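PDB 3FAC: putative uncharacterized protein from Rhodobacter sphaeroides 2.4.1, which is of unknown function but belongs to the Gfa family, probably binds zinc and may have carbon-sulfur lyase activity. Local coordinates for residues R32-I37 and G74-H79; S44-V49 and E86-N91; L55-F60 and K66-R71. All coordinates share one frame; numbering follows the deposited sequence.

Interaction 1: residues R32-I37 and G74-H79; sequences RRRGAI and GIYTHH
Arg-34 lays its guanidinium flat on the ring of Tyr-76. The two centres are 3.9 Å apart and the planes differ by 19°. Tyr-76 CE1 lies under the middle of the guanidinium, 3.5 Å from Arg-34 CZ. The contact is therefore a stack and a cation-pi interaction at once. The arginine chain runs extended from CG to NE. This carries CD across the same ring face and adds a CH-pi contact, with Arg-34 CD 4.0 Å from the Tyr-76 centroid.

The end of the guanidinium also meets His-79. Arg-34 NH1 stands over the centre of the imidazole, and Arg-34 NH2 comes within 3.2 Å of His-79 CB. Here the two planes are inclined at 50°, so the groups do not stack.

Within segment 74-79 a hydrogen bond joins Tyr-76 and His-79. Tyr-76 OH is 2.7 Å from His-79 ND1, and either could be the donor. The bond probably limits turning of the imidazole. A leucine in place of Tyr-76 would probably leave the Arg-34 guanidinium without its stacking face and His-79 ND1 without this bond.

The apolar contact is small. Ala-36 CB meets the edge of the tyrosine ring, in its plane, 3.5 Å from Tyr-76 CD2.

Helix 31-34 stops just before Gly-35, and the residues flanking this glycine, Arg-34 and Ala-36, both meet Tyr-76. The contact thus fastens the short helix, next to the Cys-26 to Cys-31 disulfide, to strand 76-80 of the Gfa-family beta-tent fold.

Interaction 2: residues S44-V49 and E86-N91; sequences SDLRVV and EEYGVN
Leu-46 covers one face of the Tyr-88 ring. Its CD1 methyl makes a CH-pi contact, 3.9 Å from the Tyr-88 ring centroid and 28° off the ring normal. CD2 of the leucine lies over the same ring but towards its rim. The two side chains cross at about a right angle.

The remaining contacts are apolar. Leu-46 CB is 3.4 Å from Tyr-88 CD2, so the root of the leucine touches the ring as well as its end. CG is anti to the backbone N (chi1 -171°), and from there CD1 reaches across the ring towards Val-90. Leu-46 CD1 and Val-90 CG2 are 4.0 Å apart. One methyl therefore serves two residues that flank Gly-89 and leave the strand on the same side. No polar bond links these segments.

Other residues extend the apolar layer. Leu-46 also touches Val-14, and Val-90 touches Ile-12, both from strand 11-14. The Tyr-88 ring meets His-78 edge-to-face.

Strand 46-50 is an outer strand of the three-stranded antiparallel sheet, while strand 87-91 lies inside the five-stranded one. Only side chains meet here. The contact packs one sheet against the other, consistent with the family's beta-tent clan.

Interaction 3: residues L55-F60 and K66-R71; sequences LTLYQF and KHWFCR
Thr-56 O is approached by two groups of the facing strand. It accepts a hydrogen bond from Phe-69 N at 3.0 Å, with an N-H...O angle of 145°. Trp-68 CA adds a CA-H...O contact to Thr-56 O at 3.1 Å. The return bond is shorter, 2.7 Å from Thr-56 N to Phe-69 O. Tyr-58 and His-67 form the next hydrogen-bonded pair. Tyr-58 N is 2.8 Å from His-67 O, and His-67 N is 3.1 Å from Tyr-58 O. These bonds set an antiparallel register. The non-hydrogen-bonded pairs are Leu-55 with Cys-70 and Leu-57 with Trp-68.

Side chains pack along both faces. On one, Leu-57 CD1 sits over the six-membered ring of Trp-68, 3.8 Å from its centroid and only 8° off its normal. Leu-57 CB comes down on the same face near Trp-68 CZ3.

On the other face, Thr-56 CB covers the Phe-69 ring, 3.6 Å from its centroid. Phe-69 CG lies between its own backbone N and carbonyl carbon (chi1 73°), which turns the ring in beside the threonine. Past the end of the strand, Phe-60 CE2 comes within 3.4 Å of His-67 NE2. The two rings meet rim to rim. Phe-30 joins this cluster and meets the rings of Tyr-58, Phe-60 and His-67.

The two strands form a beta hairpin. Strand 55-58 is an outer strand of the five-stranded sheet. Strand 66-70 lies between it and strand 76-80, bonded to the latter through Trp-68 and His-78, whose rings also stack.

How the interactions relate
Interactions 1 and 2 are partly buried, and interaction 3 lies nearer the surface. All three reach the same five-stranded sheet through its adjacent strands 87-91, 76-80 and 66-70. Gly-89 N probably hydrogen-bonds to His-79 O, joining interaction 2 to interaction 1. Cys-70 N probably does the same to Ile-75 O, joining interaction 3 to interaction 1. Interactions 2 and 3 do not touch. The chemistry follows the place in the fold. The hairpin of interaction 3 relies on backbone bonds within the sheet. Interaction 1 sets a charged arginine from a short helix against aromatic rings. Interaction 2 brings a second sheet against the first with apolar side chains.

Interaction 1: residues R32-I37 and G74-H79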
# COMPACT_ATOMS: atom_id res chain seq x y z
N ARG A 32 -8.45 -3.35 -9.09
CA ARG A 32 -9.79 -3.85 -8.81
C ARG A 32 -9.67 -5.22 -8.17
O ARG A 32 -10.52 -5.62 -7.36
CB ARG A 32 -10.60 -3.96 -10.10
CG ARG A 32 -10.24 -5.19 -10.94
CD ARG A 32 -11.19 -5.29 -12.12
NE ARG A 32 -11.14 -4.09 -12.93
CZ ARG A 32 -12.01 -3.79 -13.88
NH1 ARG A 32 -13.02 -4.61 -14.15
NH2 ARG A 32 -11.87 -2.66 -14.57
N ARG A 33 -8.63 -5.96 -8.55
CA ARG A 33 -8.39 -7.29 -8.00
C ARG A 33 -7.75 -7.23 -6.61
O ARG A 33 -7.99 -8.12 -5.79
CB ARG A 33 -7.51 -8.11 -8.96
CG ARG A 33 -8.26 -8.70 -10.16
CD ARG A 33 -7.36 -9.64 -10.95
NE ARG A 33 -8.05 -10.36 -12.03
CZ ARG A 33 -8.55 -9.78 -13.12
NH1 ARG A 33 -8.45 -8.47 -13.28
NH2 ARG A 33 -9.13 -10.52 -14.05
N ARG A 34 -6.95 -6.20 -6.35
CA ARG A 34 -6.34 -6.02 -5.03
C ARG A 34 -7.49 -5.79 -4.05
O ARG A 34 -7.67 -6.52 -3.08
CB ARG A 34 -5.44 -4.79 -5.01
CG ARG A 34 -3.95 -5.00 -5.15
CD ARG A 34 -3.32 -3.62 -5.23
NE ARG A 34 -1.87 -3.61 -5.34
CZ ARG A 34 -1.17 -2.53 -5.69
NH1 ARG A 34 -1.80 -1.40 -5.97
NH2 ARG A 34 0.16 -2.59 -5.76
N GLY A 35 -8.27 -4.74 -4.33
CA GLY A 35 -9.42 -4.39 -3.51
C GLY A 35 -9.13 -3.47 -2.34
O GLY A 35 -10.05 -3.05 -1.62
N ALA A 36 -7.86 -3.13 -2.14
CA ALA A 36 -7.47 -2.27 -1.02
C ALA A 36 -7.70 -0.78 -1.24
O ALA A 36 -7.88 -0.32 -2.36
CB ALA A 36 -6.00 -2.52 -0.69
N ILE A 37 -7.71 -0.04 -0.13
CA ILE A 37 -7.87 1.41 -0.14
C ILE A 37 -6.48 1.97 0.13
O ILE A 37 -5.87 1.63 1.14
CB ILE A 37 -8.84 1.87 0.98
CG1 ILE A 37 -10.26 1.38 0.67
CG2 ILE A 37 -8.82 3.38 1.09
CD1 ILE A 37 -11.28 1.74 1.73
N GLY A 74 0.08 -13.09 1.76
CA GLY A 74 -0.42 -12.53 0.52
C GLY A 74 -0.97 -11.12 0.63
O GLY A 74 -1.55 -10.61 -0.32
N ILE A 75 -0.79 -10.48 1.79
CA ILE A 75 -1.30 -9.13 2.00
C ILE A 75 -0.50 -8.03 1.32
O ILE A 75 0.71 -7.90 1.51
CB ILE A 75 -1.39 -8.80 3.50
CG1 ILE A 75 -2.37 -9.76 4.19
CG2 ILE A 75 -1.81 -7.34 3.69
CD1 ILE A 75 -3.78 -9.75 3.59
N TYR A 76 -1.19 -7.22 0.53
CA TYR A 76 -0.58 -6.10 -0.18
C TYR A 76 -0.20 -5.00 0.81
O TYR A 76 -1.06 -4.43 1.48
CB TYR A 76 -1.58 -5.57 -1.22
CG TYR A 76 -1.53 -4.08 -1.48
CD1 TYR A 76 -0.41 -3.49 -2.06
CD2 TYR A 76 -2.63 -3.27 -1.19
CE1 TYR A 76 -0.38 -2.12 -2.35
CE2 TYR A 76 -2.62 -1.91 -1.48
CZ TYR A 76 -1.50 -1.34 -2.06
OH TYR A 76 -1.50 0.01 -2.37
N THR A 77 1.09 -4.70 0.90
CA THR A 77 1.58 -3.67 1.82
C THR A 77 1.59 -2.28 1.18
O THR A 77 0.87 -1.38 1.62
CB THR A 77 3.02 -3.98 2.31
OG1 THR A 77 3.88 -4.19 1.18
CG2 THR A 77 3.04 -5.23 3.19
N HIS A 78 2.42 -2.11 0.16
CA HIS A 78 2.55 -0.83 -0.52
C HIS A 78 3.03 -1.02 -1.96
O HIS A 78 3.38 -2.12 -2.37
CB HIS A 78 3.56 0.05 0.22
CG HIS A 78 4.96 -0.50 0.19
ND1 HIS A 78 5.30 -1.69 0.79
CD2 HIS A 78 6.09 -0.03 -0.38
CE1 HIS A 78 6.58 -1.93 0.58
NE2 HIS A 78 7.08 -0.94 -0.13
N HIS A 79 3.05 0.08 -2.72
CA HIS A 79 3.50 0.04 -4.10
C HIS A 79 3.97 1.41 -4.56
O HIS A 79 3.56 2.44 -4.02
CB HIS A 79 2.39 -0.44 -5.03
CG HIS A 79 1.27 0.55 -5.19
ND1 HIS A 79 0.30 0.74 -4.23
CD2 HIS A 79 0.97 1.40 -6.20
CE1 HIS A 79 -0.55 1.66 -4.64
NE2 HIS A 79 -0.16 2.08 -5.83

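Interaction 2: residues S44-V49 and E86-N91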
# COMPACT_ATOMS: atom_id res chain seq x y z
N SER A 44 10.69 9.31 0.50
CA SER A 44 11.50 9.47 1.70
C SER A 44 10.69 9.39 2.99
O SER A 44 11.22 9.67 4.07
CB SER A 44 12.26 10.80 1.63
OG SER A 44 11.39 11.87 1.30
N ASP A 45 9.42 9.00 2.89
CA ASP A 45 8.59 8.87 4.08
C ASP A 45 8.24 7.42 4.40
O ASP A 45 7.57 7.14 5.39
CB ASP A 45 7.29 9.68 3.93
CG ASP A 45 7.53 11.18 3.99
OD1 ASP A 45 8.24 11.64 4.90
OD2 ASP A 45 6.99 11.90 3.12
N LEU A 46 8.70 6.49 3.57
CA LEU A 46 8.42 5.07 3.79
C LEU A 46 9.69 4.26 4.00
O LEU A 46 10.63 4.33 3.21
CB LEU A 46 7.60 4.51 2.61
CG LEU A 46 7.01 3.09 2.73
CD1 LEU A 46 5.85 2.95 1.77
CD2 LEU A 46 8.08 2.04 2.44
N ARG A 47 9.70 3.47 5.07
CA ARG A 47 10.85 2.65 5.41
C ARG A 47 10.43 1.23 5.82
O ARG A 47 9.60 1.06 6.71
CB ARG A 47 11.62 3.32 6.56
CG ARG A 47 12.98 2.70 6.84
CD ARG A 47 13.74 3.43 7.95
NE ARG A 47 13.35 3.01 9.30
CZ ARG A 47 12.41 3.59 10.03
NH1 ARG A 47 11.73 4.64 9.56
NH2 ARG A 47 12.14 3.14 11.25
N VAL A 48 10.99 0.23 5.15
CA VAL A 48 10.68 -1.17 5.45
C VAL A 48 11.45 -1.58 6.71
O VAL A 48 12.67 -1.76 6.67
CB VAL A 48 11.08 -2.08 4.27
CG1 VAL A 48 10.89 -3.55 4.65
CG2 VAL A 48 10.24 -1.74 3.06
N VAL A 49 10.73 -1.74 7.81
CA VAL A 49 11.33 -2.10 9.09
C VAL A 49 11.85 -3.54 9.13
O VAL A 49 12.99 -3.78 9.54
CB VAL A 49 10.31 -1.89 10.23
CG1 VAL A 49 10.96 -2.19 11.57
CG2 VAL A 49 9.81 -0.46 10.21
N GLU A 86 7.67 9.16 -7.37
CA GLU A 86 8.15 9.71 -6.10
C GLU A 86 7.13 9.48 -4.99
O GLU A 86 7.22 10.07 -3.92
CB GLU A 86 8.42 11.21 -6.24
CG GLU A 86 9.64 11.56 -7.07
CD GLU A 86 10.92 11.05 -6.44
OE1 GLU A 86 11.20 11.38 -5.27
OE2 GLU A 86 11.67 10.32 -7.13
N GLU A 87 6.15 8.62 -5.26
CA GLU A 87 5.13 8.32 -4.27
C GLU A 87 4.95 6.83 -4.06
O GLU A 87 5.40 6.01 -4.86
CB GLU A 87 3.77 8.91 -4.68
CG GLU A 87 3.71 10.41 -4.78
CD GLU A 87 2.30 10.91 -5.04
OE1 GLU A 87 1.62 10.36 -5.93
OE2 GLU A 87 1.86 11.86 -4.35
N TYR A 88 4.28 6.49 -2.97
CA TYR A 88 4.00 5.11 -2.62
C TYR A 88 2.50 5.04 -2.35
O TYR A 88 1.91 6.01 -1.89
CB TYR A 88 4.74 4.70 -1.35
CG TYR A 88 6.18 4.28 -1.51
CD1 TYR A 88 6.53 3.20 -2.31
CD2 TYR A 88 7.19 4.92 -0.79
CE1 TYR A 88 7.86 2.76 -2.39
CE2 TYR A 88 8.51 4.50 -0.86
CZ TYR A 88 8.84 3.41 -1.66
OH TYR A 88 10.14 2.98 -1.71
N GLY A 89 1.91 3.89 -2.63
CA GLY A 89 0.50 3.70 -2.36
C GLY A 89 0.50 2.70 -1.23
O GLY A 89 1.01 1.59 -1.39
N VAL A 90 -0.05 3.08 -0.08
CA VAL A 90 -0.06 2.19 1.08
C VAL A 90 -1.44 1.62 1.40
O VAL A 90 -2.45 2.30 1.27
CB VAL A 90 0.47 2.91 2.34
CG1 VAL A 90 0.51 1.94 3.52
CG2 VAL A 90 1.85 3.47 2.08
N ASN A 91 -1.45 0.36 1.82
CA ASN A 91 -2.68 -0.33 2.20
C ASN A 91 -3.09 0.22 3.57
O ASN A 91 -2.47 -0.10 4.59
CB ASN A 91 -2.42 -1.83 2.29
CG ASN A 91 -3.69 -2.66 2.35
OD1 ASN A 91 -4.68 -2.26 2.96
ND2 ASN A 91 -3.66 -3.83 1.73

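Interaction 3: residues L55-F60 and K66-R71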
# COMPACT_ATOMS: atom_id res chain seq x y z
N LEU A 55 8.92 -10.17 1.08
CA LEU A 55 8.03 -9.45 0.18
C LEU A 55 8.22 -9.85 -1.28
O LEU A 55 9.33 -10.15 -1.71
CB LEU A 55 8.24 -7.94 0.31
CG LEU A 55 7.51 -7.23 1.45
CD1 LEU A 55 7.90 -5.76 1.45
CD2 LEU A 55 6.00 -7.39 1.29
N THR A 56 7.13 -9.86 -2.03
CA THR A 56 7.18 -10.21 -3.44
C THR A 56 6.93 -8.98 -4.30
O THR A 56 6.06 -8.16 -4.01
CB THR A 56 6.15 -11.28 -3.80
OG1 THR A 56 6.45 -12.49 -3.09
CG2 THR A 56 6.19 -11.57 -5.30
N LEU A 57 7.70 -8.86 -5.37
CA LEU A 57 7.59 -7.73 -6.28
C LEU A 57 6.81 -8.14 -7.52
O LEU A 57 7.07 -9.18 -8.13
CB LEU A 57 8.98 -7.25 -6.68
CG LEU A 57 9.07 -6.26 -7.84
CD1 LEU A 57 8.35 -4.95 -7.47
CD2 LEU A 57 10.53 -6.00 -8.15
N TYR A 58 5.85 -7.31 -7.91
CA TYR A 58 5.06 -7.58 -9.09
C TYR A 58 5.02 -6.36 -10.00
O TYR A 58 4.68 -5.26 -9.56
CB TYR A 58 3.63 -7.96 -8.71
CG TYR A 58 2.77 -8.25 -9.91
CD1 TYR A 58 3.10 -9.28 -10.80
CD2 TYR A 58 1.62 -7.51 -10.17
CE1 TYR A 58 2.30 -9.56 -11.90
CE2 TYR A 58 0.81 -7.79 -11.27
CZ TYR A 58 1.16 -8.81 -12.13
OH TYR A 58 0.36 -9.09 -13.22
N GLN A 59 5.36 -6.58 -11.26
CA GLN A 59 5.37 -5.52 -12.27
C GLN A 59 4.61 -6.00 -13.50
O GLN A 59 4.55 -7.19 -13.77
CB GLN A 59 6.80 -5.19 -12.67
CG GLN A 59 7.58 -4.36 -11.67
CD GLN A 59 9.04 -4.20 -12.08
OE1 GLN A 59 9.85 -5.09 -11.84
NE2 GLN A 59 9.36 -3.08 -12.71
N PHE A 60 4.03 -5.06 -14.24
CA PHE A 60 3.29 -5.40 -15.45
C PHE A 60 3.07 -4.18 -16.34
O PHE A 60 3.36 -3.05 -15.94
CB PHE A 60 1.95 -6.05 -15.08
CG PHE A 60 0.95 -5.10 -14.48
CD1 PHE A 60 0.10 -4.35 -15.29
CD2 PHE A 60 0.84 -4.97 -13.10
CE1 PHE A 60 -0.84 -3.49 -14.74
CE2 PHE A 60 -0.10 -4.11 -12.54
CZ PHE A 60 -0.94 -3.37 -13.36
N LYS A 66 5.52 -0.35 -9.09
CA LYS A 66 6.10 -1.46 -8.36
C LYS A 66 5.12 -1.86 -7.26
O LYS A 66 4.80 -1.06 -6.38
CB LYS A 66 7.44 -1.07 -7.74
CG LYS A 66 8.26 -0.12 -8.60
CD LYS A 66 9.74 -0.45 -8.53
CE LYS A 66 10.08 -1.62 -9.45
NZ LYS A 66 9.80 -1.26 -10.87
N HIS A 67 4.65 -3.10 -7.31
CA HIS A 67 3.70 -3.60 -6.33
C HIS A 67 4.35 -4.66 -5.44
O HIS A 67 4.96 -5.60 -5.94
CB HIS A 67 2.49 -4.19 -7.05
CG HIS A 67 1.95 -3.31 -8.14
ND1 HIS A 67 1.46 -2.04 -7.90
CD2 HIS A 67 1.83 -3.51 -9.47
CE1 HIS A 67 1.05 -1.51 -9.04
NE2 HIS A 67 1.26 -2.38 -10.01
N TRP A 68 4.23 -4.51 -4.12
CA TRP A 68 4.80 -5.49 -3.21
C TRP A 68 3.71 -6.14 -2.37
O TRP A 68 2.71 -5.51 -2.04
CB TRP A 68 5.81 -4.84 -2.26
CG TRP A 68 6.77 -3.91 -2.93
CD1 TRP A 68 6.55 -2.60 -3.23
CD2 TRP A 68 8.08 -4.22 -3.39
NE1 TRP A 68 7.66 -2.07 -3.85
CE2 TRP A 68 8.61 -3.05 -3.97
CE3 TRP A 68 8.87 -5.38 -3.38
CZ2 TRP A 68 9.89 -3.00 -4.53
CZ3 TRP A 68 10.15 -5.34 -3.94
CH2 TRP A 68 10.65 -4.15 -4.51
N PHE A 69 3.92 -7.41 -2.03
CA PHE A 69 2.97 -8.14 -1.20
C PHE A 69 3.70 -9.24 -0.45
O PHE A 69 4.67 -9.82 -0.96
CB PHE A 69 1.83 -8.71 -2.05
CG PHE A 69 2.22 -9.88 -2.92
CD1 PHE A 69 2.33 -11.16 -2.38
CD2 PHE A 69 2.46 -9.70 -4.28
CE1 PHE A 69 2.67 -12.25 -3.19
CE2 PHE A 69 2.79 -10.79 -5.09
CZ PHE A 69 2.90 -12.06 -4.54
N CYS A 70 3.26 -9.51 0.77
CA CYS A 70 3.86 -10.53 1.62
C CYS A 70 3.68 -11.93 1.01
O CYS A 70 2.57 -12.34 0.73
CB CYS A 70 3.23 -10.47 3.01
SG CYS A 70 3.88 -11.69 4.16
N ARG A 71 4.78 -12.65 0.83
CA ARG A 71 4.73 -13.99 0.23
C ARG A 71 4.01 -15.03 1.10
O ARG A 71 3.57 -16.06 0.61
CB ARG A 71 6.14 -14.50 -0.08
CG ARG A 71 6.99 -14.78 1.15
CD ARG A 71 8.48 -14.89 0.83
NE ARG A 71 8.79 -16.05 0.00
CZ ARG A 71 8.72 -17.32 0.42
NH1 ARG A 71 8.35 -17.60 1.66
NH2 ARG A 71 9.03 -18.31 -0.42